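Local coordinates for protein ferredoxin component of dioxygenase (Sphingobium yanoikuyae, PDB 2I7F) that probably carries electrons through a Rieske-type [2Fe-2S] cluster to the terminal oxygenase of a biphenyl 2,3-dioxygenase system, at residues A[25-30]-A[88-93]; A[38-43]-A[97-102]; A[6-11]-A[29-34]. All blocks are in the same frame, centred on the assembly; numbering follows the deposited sequence.

Contact 1: A[25-30]-A[88-93]; sequences KMPALA and KTYPVT
Met26, Pro27 and Leu29 gather round the outer end of the Tyr90 ring, and no hydrogen bond joins the two segments. The evidence for apolar packing is direct: Met26 CE lies 3.5 Å from Tyr90 CE2, while Leu29 CD2 approaches Tyr90 CE1 to 3.4 Å. Both methyls sit on the same side of the ring plane. Met26 arrives from the direction opposite to the tyrosine, its chain folded at both chi2 (-60°) and chi3 (-65°), a double bend that turns CE back toward the ring. Leu29 instead crosses the tyrosine at about a right angle. A chi1 of -62°, with CG beside the backbone N, brings its CD2 branch to the ring. Pro27 adds a looser contact at the end of the ring, with CG 3.9 Å from Tyr90 OH. That hydroxyl is hydrogen-bonded to Asp42, which anchors the ring at its polar end while the two methyls pack obliquely against its CE1 and CE2 sides. The nearest CA atoms across the contact, those of Leu29 and Thr89, are 9.4 Å apart, consistent with strand 37-42 running between strands 29-34 and 89-95. A side chain bridging over an intervening strand in this way belongs to the antiparallel beta barrel that forms the base of Rieske ferredoxins, with the side chain of Pro27 about 12 Å from that of the cluster ligand Cys45.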
# COMPACT_ATOMS: atom_id res chain seq x y z
N LYS A 25 -9.01 6.81 11.26
CA LYS A 25 -9.14 8.10 10.56
C LYS A 25 -9.19 8.00 8.99
O LYS A 25 -9.62 8.92 8.31
CB LYS A 25 -8.05 9.07 11.07
CG LYS A 25 -8.40 9.65 12.46
CD LYS A 25 -7.24 10.42 13.12
CE LYS A 25 -6.67 9.69 14.38
NZ LYS A 25 -6.14 10.67 15.43
N MET A 26 -8.84 6.84 8.44
CA MET A 26 -8.38 6.73 7.09
C MET A 26 -9.16 5.74 6.22
O MET A 26 -9.82 4.83 6.73
CB MET A 26 -6.93 6.26 7.12
CG MET A 26 -5.98 7.12 7.88
SD MET A 26 -5.80 8.80 7.30
CE MET A 26 -5.09 8.52 5.70
N PRO A 27 -9.05 5.91 4.89
CA PRO A 27 -9.45 4.84 4.01
C PRO A 27 -8.61 3.61 4.26
O PRO A 27 -7.51 3.73 4.75
CB PRO A 27 -9.21 5.40 2.59
CG PRO A 27 -8.62 6.73 2.74
CD PRO A 27 -8.57 7.10 4.17
N ALA A 28 -9.10 2.44 3.92
CA ALA A 28 -8.30 1.23 4.08
C ALA A 28 -6.91 1.51 3.50
O ALA A 28 -6.81 2.13 2.43
CB ALA A 28 -8.94 0.03 3.40
N LEU A 29 -5.86 1.06 4.19
CA LEU A 29 -4.46 1.30 3.82
C LEU A 29 -3.72 -0.01 3.60
O LEU A 29 -4.09 -1.01 4.16
CB LEU A 29 -3.74 2.08 4.90
CG LEU A 29 -4.25 3.50 5.24
CD1 LEU A 29 -3.54 3.97 6.50
CD2 LEU A 29 -4.06 4.47 4.10
N ALA A 30 -2.72 0.03 2.73
CA ALA A 30 -1.91 -1.11 2.38
C ALA A 30 -0.50 -0.71 2.71
O ALA A 30 -0.05 0.33 2.31
CB ALA A 30 -2.03 -1.44 0.94
N LYS A 88 -3.60 6.41 -4.30
CA LYS A 88 -3.06 7.38 -3.35
C LYS A 88 -1.91 6.73 -2.58
O LYS A 88 -2.06 5.62 -2.10
CB LYS A 88 -4.13 7.82 -2.37
CG LYS A 88 -3.67 8.71 -1.21
CD LYS A 88 -3.59 10.12 -1.63
CE LYS A 88 -3.40 11.04 -0.44
NZ LYS A 88 -2.96 12.34 -0.98
N THR A 89 -0.80 7.46 -2.50
CA THR A 89 0.36 7.12 -1.69
C THR A 89 0.49 8.09 -0.50
O THR A 89 -0.12 9.16 -0.48
CB THR A 89 1.70 7.12 -2.54
OG1 THR A 89 2.07 8.47 -2.90
CG2 THR A 89 1.58 6.26 -3.80
N TYR A 90 1.24 7.68 0.50
CA TYR A 90 1.47 8.45 1.71
C TYR A 90 2.96 8.44 2.03
O TYR A 90 3.60 7.39 1.90
CB TYR A 90 0.66 7.85 2.91
CG TYR A 90 -0.85 7.83 2.69
CD1 TYR A 90 -1.46 6.77 2.03
CD2 TYR A 90 -1.65 8.86 3.11
CE1 TYR A 90 -2.80 6.73 1.82
CE2 TYR A 90 -3.02 8.83 2.87
CZ TYR A 90 -3.59 7.77 2.23
OH TYR A 90 -4.95 7.78 2.06
N PRO A 91 3.52 9.59 2.39
CA PRO A 91 4.87 9.69 2.92
C PRO A 91 4.95 9.01 4.28
O PRO A 91 4.09 9.27 5.15
CB PRO A 91 5.10 11.22 3.03
CG PRO A 91 4.07 11.83 2.21
CD PRO A 91 2.88 10.92 2.35
N VAL A 92 5.97 8.16 4.43
CA VAL A 92 6.16 7.24 5.54
C VAL A 92 7.35 7.74 6.42
O VAL A 92 8.39 8.20 5.92
CB VAL A 92 6.33 5.76 5.04
CG1 VAL A 92 6.39 4.78 6.17
CG2 VAL A 92 5.18 5.39 4.08
N THR A 93 7.12 7.70 7.72
CA THR A 93 8.14 7.84 8.74
C THR A 93 8.12 6.55 9.59
O THR A 93 7.07 6.00 9.81
CB THR A 93 7.86 9.08 9.59
OG1 THR A 93 7.67 10.21 8.71
CG2 THR A 93 9.02 9.40 10.57

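Contact 2: A[38-43]-A[97-102]; sequences VFVTDN and GWVCID
Val38, Val40, Val99 and Ile101 make up the apolar part of this contact, which contains no hydrogen bond between the segments. Val38 and Val99 reach toward each other tip to tip, CG1 to CG1 at 3.7 Å. With CG1 anti to the backbone N in both (chi1 174° in Val38), the same branch of each points at the other. Val40 slides past Val99 in the opposite direction, its CG2 lying 3.9 Å from Val99 CG1, so that one methyl of Val99 serves both valines. Ile101 CG2 lies 4.0 Å from Val40 CG1, and about as near to its CB and CG2, the two side chains meeting aslant.

The polar part stays within 38-43. Thr41 OG1 donates to Asp42 O over 2.7 Å, from above the carbonyl plane and 39° out of it; the same hydroxyl is also hydrogen-bonded to Tyr32.

The axes of strands 38-42 and 98-102 approach to 8.6 Å, their directions 48° apart, too distant for direct backbone pairing. Between them in the sheet runs strand 89-95, whose Val92 touches both Val40 and Val99 and whose Tyr90 packs on Ile101. Leu7 of strand 4-9 adds a further side chain against Val40 and Ile101.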
# COMPACT_ATOMS: atom_id res chain seq x y z
N VAL A 38 9.84 0.57 3.18
CA VAL A 38 8.39 0.58 3.40
C VAL A 38 7.65 1.70 2.62
O VAL A 38 8.12 2.81 2.50
CB VAL A 38 8.10 0.66 4.95
CG1 VAL A 38 6.63 0.81 5.26
CG2 VAL A 38 8.67 -0.55 5.68
N PHE A 39 6.50 1.35 2.04
CA PHE A 39 5.64 2.24 1.28
C PHE A 39 4.23 1.99 1.77
O PHE A 39 3.93 0.89 2.28
CB PHE A 39 5.80 1.98 -0.24
CG PHE A 39 7.22 2.18 -0.73
CD1 PHE A 39 8.16 1.15 -0.65
CD2 PHE A 39 7.65 3.45 -1.14
CE1 PHE A 39 9.46 1.36 -1.04
CE2 PHE A 39 8.95 3.67 -1.53
CZ PHE A 39 9.87 2.62 -1.48
N VAL A 40 3.39 3.02 1.67
CA VAL A 40 2.00 2.98 2.10
C VAL A 40 1.13 3.59 0.98
O VAL A 40 1.42 4.70 0.49
CB VAL A 40 1.77 3.71 3.47
CG1 VAL A 40 0.25 3.75 3.89
CG2 VAL A 40 2.61 3.03 4.58
N THR A 41 0.11 2.83 0.58
CA THR A 41 -0.91 3.25 -0.39
C THR A 41 -2.31 3.02 0.18
O THR A 41 -2.47 2.25 1.11
CB THR A 41 -0.78 2.51 -1.78
OG1 THR A 41 -1.35 1.18 -1.72
CG2 THR A 41 0.65 2.45 -2.28
N ASP A 42 -3.33 3.68 -0.36
CA ASP A 42 -4.69 3.17 -0.22
C ASP A 42 -4.77 1.68 -0.62
O ASP A 42 -4.06 1.21 -1.48
CB ASP A 42 -5.68 3.99 -1.03
CG ASP A 42 -6.04 5.31 -0.36
OD1 ASP A 42 -5.59 5.54 0.79
OD2 ASP A 42 -6.75 6.12 -0.99
N ASN A 43 -5.62 0.93 0.06
CA ASN A 43 -5.79 -0.50 -0.24
C ASN A 43 -6.87 -0.77 -1.32
O ASN A 43 -6.75 -1.73 -2.10
CB ASN A 43 -6.13 -1.23 1.06
CG ASN A 43 -5.76 -2.66 1.06
OD1 ASN A 43 -6.08 -3.40 2.03
ND2 ASN A 43 -5.07 -3.10 0.02
N GLY A 97 10.07 1.84 15.77
CA GLY A 97 9.65 0.54 15.21
C GLY A 97 8.30 0.48 14.57
O GLY A 97 7.91 -0.59 14.11
N TRP A 98 7.54 1.58 14.56
CA TRP A 98 6.25 1.65 13.86
C TRP A 98 6.29 2.32 12.48
O TRP A 98 6.91 3.36 12.30
CB TRP A 98 5.18 2.34 14.73
CG TRP A 98 4.80 1.52 15.89
CD1 TRP A 98 5.49 1.42 17.07
CD2 TRP A 98 3.66 0.64 16.00
NE1 TRP A 98 4.85 0.52 17.90
CE2 TRP A 98 3.74 0.03 17.27
CE3 TRP A 98 2.58 0.34 15.17
CZ2 TRP A 98 2.76 -0.88 17.74
CZ3 TRP A 98 1.63 -0.57 15.62
CH2 TRP A 98 1.74 -1.18 16.88
N VAL A 99 5.59 1.73 11.53
CA VAL A 99 5.24 2.38 10.27
C VAL A 99 4.20 3.46 10.52
O VAL A 99 3.09 3.16 10.99
CB VAL A 99 4.68 1.40 9.20
CG1 VAL A 99 4.39 2.15 7.94
CG2 VAL A 99 5.70 0.29 8.89
N CYS A 100 4.57 4.72 10.26
CA CYS A 100 3.66 5.84 10.42
C CYS A 100 3.49 6.65 9.16
O CYS A 100 4.37 6.71 8.31
CB CYS A 100 4.12 6.79 11.54
SG CYS A 100 4.42 6.10 13.14
N ILE A 101 2.34 7.32 9.10
CA ILE A 101 2.01 8.35 8.12
C ILE A 101 1.48 9.58 8.88
O ILE A 101 1.16 9.50 10.05
CB ILE A 101 1.01 7.87 7.02
CG1 ILE A 101 -0.36 7.47 7.61
CG2 ILE A 101 1.67 6.74 6.18
CD1 ILE A 101 -1.53 7.46 6.59
N ASP A 102 1.43 10.71 8.21
CA ASP A 102 0.95 11.93 8.82
C ASP A 102 -0.54 11.83 8.89
O ASP A 102 -1.17 11.25 8.02
CB ASP A 102 1.35 13.16 7.99
CG ASP A 102 2.88 13.40 7.95
OD1 ASP A 102 3.64 12.86 8.78
OD2 ASP A 102 3.34 14.15 7.05

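Contact 3: A[6-11]-A[29-34]; sequences RLCQVA and LAVYNV. With SO4 (sulfate ion), chain C.
Leu7 and Val31 are the residues in closest backbone register, CA to CA 8.3 Å, on strands 6-9 and 29-34, whose axes approach to 8.8 Å at an angle of 41°. Leu7, Cys8, Leu29 and Val31 are buried and point toward the other strand, and three strands separate the pair in the sheet order, consistent with strands facing each other across the interior of the Rieske beta barrel. Leu7 crosses Leu29 at about a right angle: its CD2 is 3.6 Å from Leu29 CD1, the branch of that leucine turned to this side. Leu7 CD1 also comes within 4.3 Å of Val31 CG2. With chi1 at 67°, Cys8 SG lies between its backbone N and carbonyl carbon, and it meets both methyls of Val31, CG1 at 4.0 Å and CG2 at 4.1 Å. Val21 of strand 19-21 touches Leu7, Cys8 and Val31.

On strand 6-9 a sulfate ion, probably from the crystallisation liquor, is held by Gln9 and by Ser12 OG. The approach of Gln9 NE2 to one sulfate oxygen is suspiciously short, but the backbone bond is sound: Gln9 N donates to sulfate O2 over 2.7 Å with an N-H...O angle of 162°.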
# COMPACT_ATOMS: atom_id res chain seq x y z
N ARG A 6 0.28 5.80 13.86
CA ARG A 6 0.90 4.48 13.75
C ARG A 6 0.01 3.49 12.96
O ARG A 6 -1.17 3.35 13.26
CB ARG A 6 1.20 3.91 15.13
CG ARG A 6 2.27 4.68 15.82
CD ARG A 6 2.57 4.21 17.21
NE ARG A 6 1.40 4.40 18.03
CZ ARG A 6 1.35 4.18 19.33
NH1 ARG A 6 2.41 3.72 19.99
NH2 ARG A 6 0.22 4.44 19.97
N LEU A 7 0.59 2.80 11.98
CA LEU A 7 -0.15 1.82 11.17
C LEU A 7 0.08 0.38 11.63
O LEU A 7 -0.88 -0.37 11.83
CB LEU A 7 0.14 1.98 9.65
CG LEU A 7 -0.08 3.39 9.13
CD1 LEU A 7 0.22 3.50 7.60
CD2 LEU A 7 -1.50 3.89 9.46
N CYS A 8 1.34 0.01 11.85
CA CYS A 8 1.72 -1.36 12.15
C CYS A 8 3.19 -1.35 12.42
O CYS A 8 3.88 -0.39 12.08
CB CYS A 8 1.38 -2.31 10.97
SG CYS A 8 2.29 -2.12 9.40
N GLN A 9 3.69 -2.41 13.05
CA GLN A 9 5.11 -2.51 13.32
C GLN A 9 5.85 -2.81 12.01
O GLN A 9 5.36 -3.57 11.18
CB GLN A 9 5.38 -3.60 14.33
CG GLN A 9 4.94 -3.22 15.71
CD GLN A 9 4.90 -4.43 16.59
OE1 GLN A 9 5.85 -4.70 17.32
NE2 GLN A 9 3.84 -5.21 16.47
N VAL A 10 7.01 -2.19 11.84
CA VAL A 10 7.88 -2.45 10.68
C VAL A 10 8.17 -3.97 10.54
O VAL A 10 8.17 -4.53 9.44
CB VAL A 10 9.24 -1.69 10.82
CG1 VAL A 10 10.19 -2.00 9.65
CG2 VAL A 10 9.07 -0.18 10.87
N ALA A 11 8.47 -4.60 11.67
CA ALA A 11 8.72 -6.07 11.71
C ALA A 11 7.61 -6.94 11.09
O ALA A 11 7.87 -8.07 10.69
CB ALA A 11 8.93 -6.52 13.13
N LEU A 29 -5.86 1.06 4.19
CA LEU A 29 -4.46 1.30 3.82
C LEU A 29 -3.72 -0.01 3.60
O LEU A 29 -4.09 -1.01 4.16
CB LEU A 29 -3.74 2.08 4.90
CG LEU A 29 -4.25 3.50 5.24
CD1 LEU A 29 -3.54 3.97 6.50
CD2 LEU A 29 -4.06 4.47 4.10
N ALA A 30 -2.72 0.03 2.73
CA ALA A 30 -1.91 -1.11 2.38
C ALA A 30 -0.50 -0.71 2.71
O ALA A 30 -0.05 0.33 2.31
CB ALA A 30 -2.03 -1.44 0.94
N VAL A 31 0.21 -1.57 3.43
CA VAL A 31 1.61 -1.36 3.76
C VAL A 31 2.50 -2.43 3.10
O VAL A 31 2.22 -3.63 3.19
CB VAL A 31 1.81 -1.37 5.29
CG1 VAL A 31 3.24 -0.96 5.67
CG2 VAL A 31 0.80 -0.46 5.95
N TYR A 32 3.57 -1.97 2.44
CA TYR A 32 4.46 -2.81 1.67
C TYR A 32 5.91 -2.64 2.08
O TYR A 32 6.33 -1.57 2.50
CB TYR A 32 4.39 -2.49 0.19
CG TYR A 32 3.05 -2.25 -0.40
CD1 TYR A 32 2.41 -1.03 -0.21
CD2 TYR A 32 2.43 -3.19 -1.21
CE1 TYR A 32 1.23 -0.77 -0.77
CE2 TYR A 32 1.18 -2.90 -1.81
CZ TYR A 32 0.60 -1.69 -1.59
OH TYR A 32 -0.64 -1.34 -2.14
N ASN A 33 6.66 -3.72 1.88
CA ASN A 33 8.10 -3.74 1.99
C ASN A 33 8.61 -4.13 0.60
O ASN A 33 8.33 -5.24 0.13
CB ASN A 33 8.51 -4.73 3.08
CG ASN A 33 10.01 -5.10 3.09
OD1 ASN A 33 10.79 -4.69 2.24
ND2 ASN A 33 10.38 -5.91 4.06
N VAL A 34 9.29 -3.19 -0.06
CA VAL A 34 9.96 -3.40 -1.33
C VAL A 34 11.47 -3.39 -1.06
O VAL A 34 12.07 -2.36 -0.75
CB VAL A 34 9.55 -2.29 -2.38
CG1 VAL A 34 10.40 -2.41 -3.66
CG2 VAL A 34 8.03 -2.35 -2.69
S SO4 C . 1.05 -4.78 14.25
O1 SO4 C . 0.17 -3.60 14.20
O2 SO4 C . 2.26 -4.64 13.43
O3 SO4 C . 1.45 -5.01 15.64
O4 SO4 C . 0.30 -5.94 13.74

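All three contacts belong to one six-stranded antiparallel sheet, ordered 4-9, 98-102, 89-95, 37-42, 29-34, 19-21, and each joins strands that are not neighbours in it. Centres of contacts 2 and 3 lie about 5 Å apart, 1 and 2 about 6 Å, 1 and 3 about 10 Å. Along the chain, contact 3 is complete before contact 2 begins, whereas the segments of contacts 1 and 2 alternate. Backbone pairs Val99 O to Leu7 N and Ala30 N to Thr41 O connect the strands. Leu29, shared by contacts 1 and 3, Leu7 on Val40 and Ile101, and Tyr90 on Ile101 make one apolar interior, in the barrel and apart from cluster-binding Cys45, His47, Cys64 and His67.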